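Local coordinates for protein beta-fructofuranosidase (Arthrobacter, PDB 3WPU) that is a beta-fructofuranosidase of the levansucrase/invertase family, whose members are built on a five-bladed beta-propeller, at residues A[164-169]-A[176-181]; A[259-264]-A[319-324]; A[308-313]-A[325-330]. All blocks are in the same frame, centred on the assembly; numbering follows the deposited sequence. Where two conformers were deposited one is given.

Contact 1: residues A[164-169]-A[176-181]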
loop_
_atom_site.group_PDB
_atom_site.type_symbol
_atom_site.label_atom_id
_atom_site.label_comp_id
_atom_site.label_asym_id
_atom_site.label_seq_id
_atom_site.Cartn_x
_atom_site.Cartn_y
_atom_site.Cartn_z
ATOM N N SER A 164 2.282 -0.126 8.877
ATOM C CA SER A 164 1.226 0.264 7.939
ATOM C C SER A 164 -0.039 -0.557 8.091
ATOM O O SER A 164 -0.015 -1.663 8.580
ATOM C CB SER A 164 1.697 0.127 6.474
ATOM O OG SER A 164 0.847 0.842 5.586
ATOM N N GLY A 165 -1.123 0.028 7.634
ATOM C CA GLY A 165 -2.394 -0.671 7.532
ATOM C C GLY A 165 -3.331 0.121 6.652
ATOM O O GLY A 165 -3.001 0.450 5.500
ATOM N N SER A 166 -4.530 0.385 7.175
ATOM C CA SER A 166 -5.623 1.024 6.452
ATOM C C SER A 166 -6.614 1.565 7.491
ATOM O O SER A 166 -6.475 1.286 8.696
ATOM C CB SER A 166 -6.328 0.019 5.533
ATOM O OG SER A 166 -6.643 -1.150 6.261
ATOM N N ALA A 167 -7.631 2.313 7.055
ATOM C CA ALA A 167 -8.558 2.948 7.995
ATOM C C ALA A 167 -9.943 3.043 7.385
ATOM O O ALA A 167 -10.107 3.608 6.310
ATOM C CB ALA A 167 -8.061 4.326 8.395
ATOM N N ARG A 168 -10.907 2.403 8.039
ATOM C CA ARG A 168 -12.277 2.352 7.567
ATOM C C ARG A 168 -13.141 3.349 8.326
ATOM O O ARG A 168 -13.087 3.405 9.565
ATOM C CB ARG A 168 -12.816 0.932 7.757
ATOM C CG ARG A 168 -12.144 -0.100 6.867
ATOM C CD ARG A 168 -12.692 -0.030 5.452
ATOM N NE ARG A 168 -14.121 -0.327 5.493
ATOM C CZ ARG A 168 -14.660 -1.542 5.451
ATOM N NH1 ARG A 168 -13.921 -2.635 5.268
ATOM N NH2 ARG A 168 -15.985 -1.651 5.567
ATOM N N VAL A 169 -13.928 4.141 7.605
ATOM C CA VAL A 169 -14.750 5.170 8.249
ATOM C C VAL A 169 -16.185 4.688 8.311
ATOM O O VAL A 169 -16.609 3.961 7.447
ATOM C CB VAL A 169 -14.638 6.528 7.523
ATOM C CG1 VAL A 169 -15.162 6.472 6.100
ATOM C CG2 VAL A 169 -15.271 7.655 8.333
ATOM N N LYS A 176 -12.159 2.844 12.148
ATOM C CA LYS A 176 -11.486 1.608 12.519
ATOM C C LYS A 176 -10.114 1.610 11.856
ATOM O O LYS A 176 -9.995 1.458 10.623
ATOM C CB LYS A 176 -12.278 0.388 12.090
ATOM C CG LYS A 176 -13.584 0.185 12.811
ATOM C CD LYS A 176 -14.228 -1.090 12.295
ATOM C CE LYS A 176 -15.489 -1.496 13.035
ATOM N NZ LYS A 176 -16.606 -0.691 12.515
ATOM N N LEU A 177 -9.091 1.842 12.663
ATOM C CA LEU A 177 -7.727 1.865 12.199
ATOM C C LEU A 177 -7.102 0.456 12.296
ATOM O O LEU A 177 -6.881 -0.085 13.376
ATOM C CB LEU A 177 -6.942 2.892 12.994
ATOM C CG LEU A 177 -5.453 3.053 12.673
ATOM C CD1 LEU A 177 -5.241 3.383 11.207
ATOM C CD2 LEU A 177 -4.846 4.113 13.571
ATOM N N PHE A 178 -6.917 -0.170 11.144
ATOM C CA PHE A 178 -6.222 -1.458 11.055
ATOM C C PHE A 178 -4.749 -1.164 10.856
ATOM O O PHE A 178 -4.399 -0.442 9.957
ATOM C CB PHE A 178 -6.766 -2.287 9.911
ATOM C CG PHE A 178 -8.196 -2.710 10.118
ATOM C CD1 PHE A 178 -8.508 -3.854 10.826
ATOM C CD2 PHE A 178 -9.224 -1.889 9.678
ATOM C CE1 PHE A 178 -9.831 -4.231 11.043
ATOM C CE2 PHE A 178 -10.549 -2.256 9.893
ATOM C CZ PHE A 178 -10.842 -3.422 10.586
ATOM N N PHE A 179 -3.897 -1.737 11.675
ATOM C CA PHE A 179 -2.473 -1.461 11.563
ATOM C C PHE A 179 -1.625 -2.639 12.003
ATOM O O PHE A 179 -2.127 -3.670 12.405
ATOM C CB PHE A 179 -2.125 -0.174 12.322
ATOM C CG PHE A 179 -2.208 -0.296 13.828
ATOM C CD1 PHE A 179 -1.053 -0.356 14.606
ATOM C CD2 PHE A 179 -3.450 -0.366 14.468
ATOM C CE1 PHE A 179 -1.130 -0.469 15.996
ATOM C CE2 PHE A 179 -3.527 -0.483 15.849
ATOM C CZ PHE A 179 -2.367 -0.536 16.601
ATOM N N THR A 180 -0.319 -2.488 11.863
ATOM C CA THR A 180 0.617 -3.504 12.266
ATOM C C THR A 180 1.284 -3.041 13.543
ATOM O O THR A 180 1.994 -2.026 13.559
ATOM C CB THR A 180 1.663 -3.806 11.186
ATOM O OG1 THR A 180 1.044 -3.944 9.891
ATOM C CG2 THR A 180 2.465 -5.073 11.529
ATOM N N ASP A 181 1.072 -3.793 14.611
ATOM C CA ASP A 181 1.523 -3.418 15.939
ATOM C C ASP A 181 2.725 -4.303 16.231
ATOM O O ASP A 181 2.590 -5.516 16.232
ATOM C CB ASP A 181 0.383 -3.630 16.944
ATOM C CG ASP A 181 0.605 -2.879 18.275
ATOM O OD1 ASP A 181 1.561 -2.061 18.391
ATOM O OD2 ASP A 181 -0.177 -3.089 19.228
#
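S166 to R168 pair with F178 to K176 as antiparallel strands, the segment axes 4.6 Å apart at closest and their directions at 171°. Four backbone hydrogen bonds join them. S166 with F178 and R168 with K176 are hydrogen-bonded pairs. A167 with L177, between them, is a non-hydrogen-bonded pair. The bonds differ in straightness: that from F178 N to S166 O is bent, with 137° at the hydrogen, while the other three are straighter. A167 CA adds a CA-H...O contact to K176 O at 3.3 Å. Near the other end the backbones come close at G165, which has no side chain, and its CA lies 3.2 Å from F178 O. Beyond G165 a side chain joins in. T180 OG1 donates to S164 O at 2.8 Å, in the plane of that carbonyl, and also bonds D246 N. The two strands, 159-169 and 174-184, form a beta hairpin within the propeller fold of this family. Strand 72-81 flanks the first and strand 197-210 the second, so the hairpin is internal to its sheet. S166, R168, K176 and F178 share one face. Here R168 CG rests obliquely by the F178 ring, 4.0 Å from CE2. The arginine chain bends about CB-CG and again about CG-CD, and NH1 bonds T249 OG1. Its guanidinium is turned 36° from the F178 ring plane. S166 OG, set between its backbone N and carbonyl carbon, lies 3.8 Å from F178 CB and bonds P247 O. On the other face L177 CD1 approaches A167 CB at 4.1 Å. The same methyl lies 3.5 Å from S166 O. K176 NZ forms a salt bridge with E174.

Contact 2: residues A[259-264]-A[319-324]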
loop_
_atom_site.group_PDB
_atom_site.type_symbol
_atom_site.label_atom_id
_atom_site.label_comp_id
_atom_site.label_asym_id
_atom_site.label_seq_id
_atom_site.Cartn_x
_atom_site.Cartn_y
_atom_site.Cartn_z
ATOM N N THR A 259 -16.526 -9.272 5.079
ATOM C CA THR A 259 -15.323 -8.417 5.037
ATOM C C THR A 259 -14.077 -9.277 4.980
ATOM O O THR A 259 -13.885 -10.182 5.807
ATOM C CB THR A 259 -15.255 -7.455 6.237
ATOM O OG1 THR A 259 -16.456 -6.671 6.278
ATOM C CG2 THR A 259 -14.023 -6.498 6.114
ATOM N N PHE A 260 -13.189 -8.936 4.042
ATOM C CA PHE A 260 -11.922 -9.631 3.878
ATOM C C PHE A 260 -10.785 -8.675 4.127
ATOM O O PHE A 260 -10.994 -7.477 4.231
ATOM C CB PHE A 260 -11.782 -10.227 2.484
ATOM C CG PHE A 260 -12.745 -11.348 2.230
ATOM C CD1 PHE A 260 -12.405 -12.642 2.580
ATOM C CD2 PHE A 260 -13.967 -11.094 1.651
ATOM C CE1 PHE A 260 -13.301 -13.690 2.373
ATOM C CE2 PHE A 260 -14.863 -12.139 1.438
ATOM C CZ PHE A 260 -14.518 -13.418 1.794
ATOM N N MET A 261 -9.607 -9.260 4.254
ATOM C CA MET A 261 -8.362 -8.512 4.446
ATOM C C MET A 261 -7.262 -9.211 3.679
ATOM O O MET A 261 -7.152 -10.430 3.721
ATOM C CB MET A 261 -8.023 -8.495 5.939
ATOM C CG MET A 261 -6.658 -7.879 6.329
ATOM S SD MET A 261 -6.189 -8.356 8.002
ATOM C CE MET A 261 -7.471 -7.599 8.998
ATOM N N VAL A 262 -6.400 -8.428 3.031
ATOM C CA VAL A 262 -5.135 -8.932 2.550
ATOM C C VAL A 262 -4.009 -8.281 3.327
ATOM O O VAL A 262 -4.177 -7.227 3.953
ATOM C CB VAL A 262 -4.922 -8.776 1.012
ATOM C CG1 VAL A 262 -5.909 -9.660 0.251
ATOM C CG2 VAL A 262 -5.066 -7.349 0.557
ATOM N N PHE A 263 -2.893 -8.988 3.342
ATOM C CA PHE A 263 -1.723 -8.549 4.079
ATOM C C PHE A 263 -0.507 -9.272 3.517
ATOM O O PHE A 263 -0.630 -10.243 2.787
ATOM C CB PHE A 263 -1.885 -8.862 5.579
ATOM C CG PHE A 263 -2.242 -10.291 5.855
ATOM C CD1 PHE A 263 -1.254 -11.242 6.041
ATOM C CD2 PHE A 263 -3.556 -10.685 5.893
ATOM C CE1 PHE A 263 -1.562 -12.562 6.244
ATOM C CE2 PHE A 263 -3.875 -12.019 6.096
ATOM C CZ PHE A 263 -2.883 -12.949 6.283
ATOM N N GLU A 264 0.677 -8.729 3.794
ATOM C CA GLU A 264 1.919 -9.394 3.470
ATOM C C GLU A 264 2.286 -10.476 4.471
ATOM O O GLU A 264 2.259 -10.249 5.678
ATOM C CB GLU A 264 3.085 -8.372 3.436
ATOM C CG GLU A 264 4.415 -9.054 3.165
ATOM C CD GLU A 264 5.600 -8.104 3.168
ATOM O OE1 GLU A 264 5.421 -6.940 3.533
ATOM O OE2 GLU A 264 6.710 -8.565 2.822
ATOM N N THR A 319 -13.628 -7.371 14.899
ATOM C CA THR A 319 -12.682 -7.648 15.978
ATOM C C THR A 319 -12.209 -9.107 16.055
ATOM O O THR A 319 -11.351 -9.428 16.871
ATOM C CB THR A 319 -13.302 -7.283 17.330
ATOM O OG1 THR A 319 -14.534 -8.017 17.479
ATOM C CG2 THR A 319 -13.597 -5.842 17.390
ATOM N N GLU A 320 -12.779 -9.992 15.228
ATOM C CA GLU A 320 -12.386 -11.400 15.173
ATOM C C GLU A 320 -12.239 -11.791 13.709
ATOM O O GLU A 320 -13.105 -11.479 12.920
ATOM C CB GLU A 320 -13.453 -12.283 15.819
ATOM C CG GLU A 320 -13.529 -12.063 17.321
ATOM C CD GLU A 320 -14.626 -12.854 17.991
ATOM O OE1 GLU A 320 -14.842 -12.628 19.199
ATOM O OE2 GLU A 320 -15.276 -13.685 17.320
ATOM N N TRP A 321 -11.136 -12.467 13.394
ATOM C CA TRP A 321 -10.749 -12.820 12.034
ATOM C C TRP A 321 -10.287 -14.270 12.005
ATOM O O TRP A 321 -9.803 -14.805 13.026
ATOM C CB TRP A 321 -9.600 -11.887 11.566
ATOM C CG TRP A 321 -10.070 -10.477 11.367
ATOM C CD1 TRP A 321 -10.302 -9.549 12.337
ATOM C CD2 TRP A 321 -10.410 -9.846 10.133
ATOM N NE1 TRP A 321 -10.774 -8.402 11.806
ATOM C CE2 TRP A 321 -10.849 -8.541 10.444
ATOM C CE3 TRP A 321 -10.404 -10.259 8.796
ATOM C CZ2 TRP A 321 -11.251 -7.640 9.479
ATOM C CZ3 TRP A 321 -10.830 -9.345 7.825
ATOM C CH2 TRP A 321 -11.223 -8.049 8.177
ATOM N N GLU A 322 -10.433 -14.897 10.842
ATOM C CA GLU A 322 -9.870 -16.216 10.580
ATOM C C GLU A 322 -8.958 -16.089 9.362
ATOM O O GLU A 322 -9.297 -15.435 8.368
ATOM C CB GLU A 322 -10.945 -17.300 10.344
ATOM C CG GLU A 322 -11.719 -17.138 9.084
ATOM C CD GLU A 322 -12.823 -18.174 8.920
ATOM O OE1 GLU A 322 -13.336 -18.260 7.801
ATOM O OE2 GLU A 322 -13.204 -18.830 9.915
ATOM N N PHE A 323 -7.803 -16.712 9.454
ATOM C CA PHE A 323 -6.924 -16.842 8.319
ATOM C C PHE A 323 -7.578 -17.714 7.263
ATOM O O PHE A 323 -8.325 -18.666 7.583
ATOM C CB PHE A 323 -5.611 -17.513 8.704
ATOM C CG PHE A 323 -4.613 -16.609 9.379
ATOM C CD1 PHE A 323 -4.212 -15.451 8.777
ATOM C CD2 PHE A 323 -4.053 -16.968 10.584
ATOM C CE1 PHE A 323 -3.264 -14.633 9.372
ATOM C CE2 PHE A 323 -3.107 -16.167 11.203
ATOM C CZ PHE A 323 -2.716 -15.000 10.594
ATOM N N LEU A 324 -7.313 -17.373 6.017
ATOM C CA LEU A 324 -7.596 -18.217 4.868
ATOM C C LEU A 324 -6.276 -18.490 4.146
ATOM O O LEU A 324 -5.250 -17.844 4.451
ATOM C CB LEU A 324 -8.611 -17.539 3.946
ATOM C CG LEU A 324 -9.985 -17.271 4.563
ATOM C CD1 LEU A 324 -10.891 -16.489 3.630
ATOM C CD2 LEU A 324 -10.672 -18.566 4.989
#
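The W321 indole has the M261 methyl on one face, with CE 3.6 Å from the centroid of the six-membered ring and only 4° off its normal. This is a CH-pi contact. M261 SD stands further out, 4.8 Å from the same centroid, as a Met-aromatic contact. A bend at the last torsion (chi3 -64°) turns CE onto the ring. The carbonyl carbon C of F260 lies at the indole edge, 3.8 Å from CZ3. M261 CB is closer to CZ3, at 3.5 Å, and T259 CG2 meets CH2. Strands 260-266 and 321-331 belong to one sheet of the propeller but are not neighbours in it. Strand 305-313 runs between them, and the segment axes come no closer than 9.0 Å. No hydrogen bond links the two segments, so side chains bridge the gap. F263 CZ reaches the edge of the F323 ring, 3.5 Å from CE1. The two planes stand at 55°, and Y233 meets both rings. F260 and L324 meet on the opposite face of the sheet from M261, where L324 CD1 lies at the edge of the F260 ring, 3.9 Å from CE1. W321 NE1 bonds L318 O.

Contact 3: residues A[308-313]-A[325-330]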
loop_
_atom_site.group_PDB
_atom_site.type_symbol
_atom_site.label_atom_id
_atom_site.label_comp_id
_atom_site.label_asym_id
_atom_site.label_seq_id
_atom_site.Cartn_x
_atom_site.Cartn_y
_atom_site.Cartn_z
ATOM N N VAL A 308 1.139 -13.251 -0.213
ATOM C CA VAL A 308 0.062 -12.350 0.111
ATOM C C VAL A 308 -1.024 -13.202 0.725
ATOM O O VAL A 308 -1.517 -14.145 0.106
ATOM C CB VAL A 308 -0.503 -11.574 -1.111
ATOM C CG1 VAL A 308 -1.706 -10.766 -0.691
ATOM C CG2 VAL A 308 0.586 -10.659 -1.679
ATOM N N GLY A 309 -1.373 -12.841 1.950
ATOM C CA GLY A 309 -2.404 -13.535 2.715
ATOM C C GLY A 309 -3.790 -12.965 2.579
ATOM O O GLY A 309 -3.995 -11.845 2.116
ATOM N N LEU A 310 -4.771 -13.793 2.955
ATOM C CA LEU A 310 -6.182 -13.425 2.982
ATOM C C LEU A 310 -6.738 -13.843 4.354
ATOM O O LEU A 310 -6.333 -14.883 4.917
ATOM C CB LEU A 310 -6.956 -14.161 1.882
ATOM C CG LEU A 310 -8.401 -13.703 1.663
ATOM C CD1 LEU A 310 -8.520 -12.280 1.140
ATOM C CD2 LEU A 310 -9.126 -14.679 0.734
ATOM N N ALA A 311 -7.620 -13.012 4.894
ATOM C CA ALA A 311 -8.348 -13.324 6.118
ATOM C C ALA A 311 -9.775 -12.841 5.946
ATOM O O ALA A 311 -10.072 -11.959 5.130
ATOM C CB ALA A 311 -7.711 -12.690 7.341
ATOM N N LYS A 312 -10.667 -13.457 6.711
ATOM C CA LYS A 312 -12.075 -13.129 6.693
ATOM C C LYS A 312 -12.563 -12.799 8.107
ATOM O O LYS A 312 -12.232 -13.503 9.068
ATOM C CB LYS A 312 -12.853 -14.312 6.135
ATOM C CG LYS A 312 -14.347 -14.085 6.064
ATOM C CD LYS A 312 -15.022 -15.350 5.558
ATOM C CE LYS A 312 -16.516 -15.129 5.484
ATOM N NZ LYS A 312 -17.222 -16.227 4.768
ATOM N N ALA A 313 -13.350 -11.726 8.213
ATOM C CA ALA A 313 -13.901 -11.284 9.512
ATOM C C ALA A 313 -15.003 -12.256 9.946
ATOM O O ALA A 313 -15.792 -12.759 9.108
ATOM C CB ALA A 313 -14.447 -9.875 9.417
ATOM N N PRO A 325 -6.269 -19.436 3.193
ATOM C CA PRO A 325 -4.968 -19.762 2.557
ATOM C C PRO A 325 -4.397 -18.564 1.761
ATOM O O PRO A 325 -5.128 -17.680 1.335
ATOM C CB PRO A 325 -5.311 -20.972 1.676
ATOM C CG PRO A 325 -6.501 -21.607 2.386
ATOM C CD PRO A 325 -7.311 -20.436 2.856
ATOM N N PRO A 326 -3.067 -18.499 1.591
ATOM C CA PRO A 326 -2.552 -17.376 0.819
ATOM C C PRO A 326 -3.114 -17.287 -0.601
ATOM O O PRO A 326 -3.418 -18.323 -1.243
ATOM C CB PRO A 326 -1.025 -17.644 0.758
ATOM C CG PRO A 326 -0.740 -18.720 1.738
ATOM C CD PRO A 326 -2.028 -19.479 1.953
ATOM N N ILE A 327 -3.307 -16.078 -1.086
ATOM C CA ILE A 327 -3.798 -15.894 -2.475
ATOM C C ILE A 327 -2.720 -15.763 -3.531
ATOM O O ILE A 327 -2.990 -16.012 -4.719
ATOM C CB ILE A 327 -4.830 -14.743 -2.619
ATOM C CG1 ILE A 327 -4.272 -13.411 -2.082
ATOM C CG2 ILE A 327 -6.126 -15.090 -1.895
ATOM C CD1 ILE A 327 -5.134 -12.207 -2.411
ATOM N N LEU A 328 -1.515 -15.346 -3.140
ATOM C CA LEU A 328 -0.390 -15.261 -4.066
ATOM C C LEU A 328 0.892 -15.638 -3.327
ATOM O O LEU A 328 1.067 -15.281 -2.145
ATOM C CB LEU A 328 -0.267 -13.848 -4.623
ATOM C CG LEU A 328 0.837 -13.628 -5.664
ATOM C CD1 LEU A 328 0.413 -14.166 -7.023
ATOM C CD2 LEU A 328 1.282 -12.172 -5.745
ATOM N N SER A 329 1.713 -16.452 -3.966
ATOM C CA SER A 329 3.063 -16.757 -3.465
ATOM C C SER A 329 4.065 -16.391 -4.516
ATOM O O SER A 329 3.793 -16.504 -5.715
ATOM C CB SER A 329 3.234 -18.233 -3.101
ATOM O OG SER A 329 2.967 -19.101 -4.206
ATOM N N ALA A 330 5.236 -15.953 -4.041
ATOM C CA ALA A 330 6.368 -15.590 -4.856
ATOM C C ALA A 330 7.625 -16.395 -4.456
ATOM O O ALA A 330 8.745 -15.846 -4.331
ATOM C CB ALA A 330 6.619 -14.096 -4.721
#
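V308 faces both I327 and L328, which makes this a classic beta bulge in the antiparallel hairpin of strands 305-313 and 321-331. The tight part is at V308. Its N donates to L328 O at 2.8 Å in a nearly straight bond. Its O is approached by two donors. I327 N donates at 2.9 Å, nearly along the C=O axis, though the bond is bent to 139° at its hydrogen. L328 N makes a weak bond at 3.5 Å. Side chains pack around these bonds. V308 CG1, anti to the backbone N (chi1 174°), meets I327 CG1 at 3.9 Å, the two side chains crossing at a slant. V308 CB faces L328 CB on the same side of the sheet. I327 also sends CG2 to L310, touching CB and CD2 at about a right angle between the side chains. V262 of strand 260-266 packs against V308, L310 and I327.

The pairing is looser at P325 and P326, whose ring nitrogens carry no hydrogen to donate. P326 is partly exposed, and its O turns to T25 and R379 instead of to strand 305-313. The chain turns a corner at I327, where the looser proline end gives way to the tight part. At that corner P326 CB lies 3.6 Å from V308 O.

How the contacts relate
All three contacts are largely buried. Contact 1 lies in a different sheet of the propeller from contacts 2 and 3, which share strand 321-331. In that second sheet, contact 3 joins adjacent strands and contact 2 joins strands with 305-313 between them. Strand pairing sets the chemistry: contacts 1 and 3 rest on backbone hydrogen bonds, regular in contact 1 and bulged in contact 3. Contact 2 is aromatic and apolar packing. Backbone pairing of M261 with A311 and F263 with G309 ties contact 2 to contact 3. Contacts 1 and 2 meet between the sheets, where F178 CE1 packs 4.0 Å from W321 CZ2. Contacts 1 and 3 do not touch.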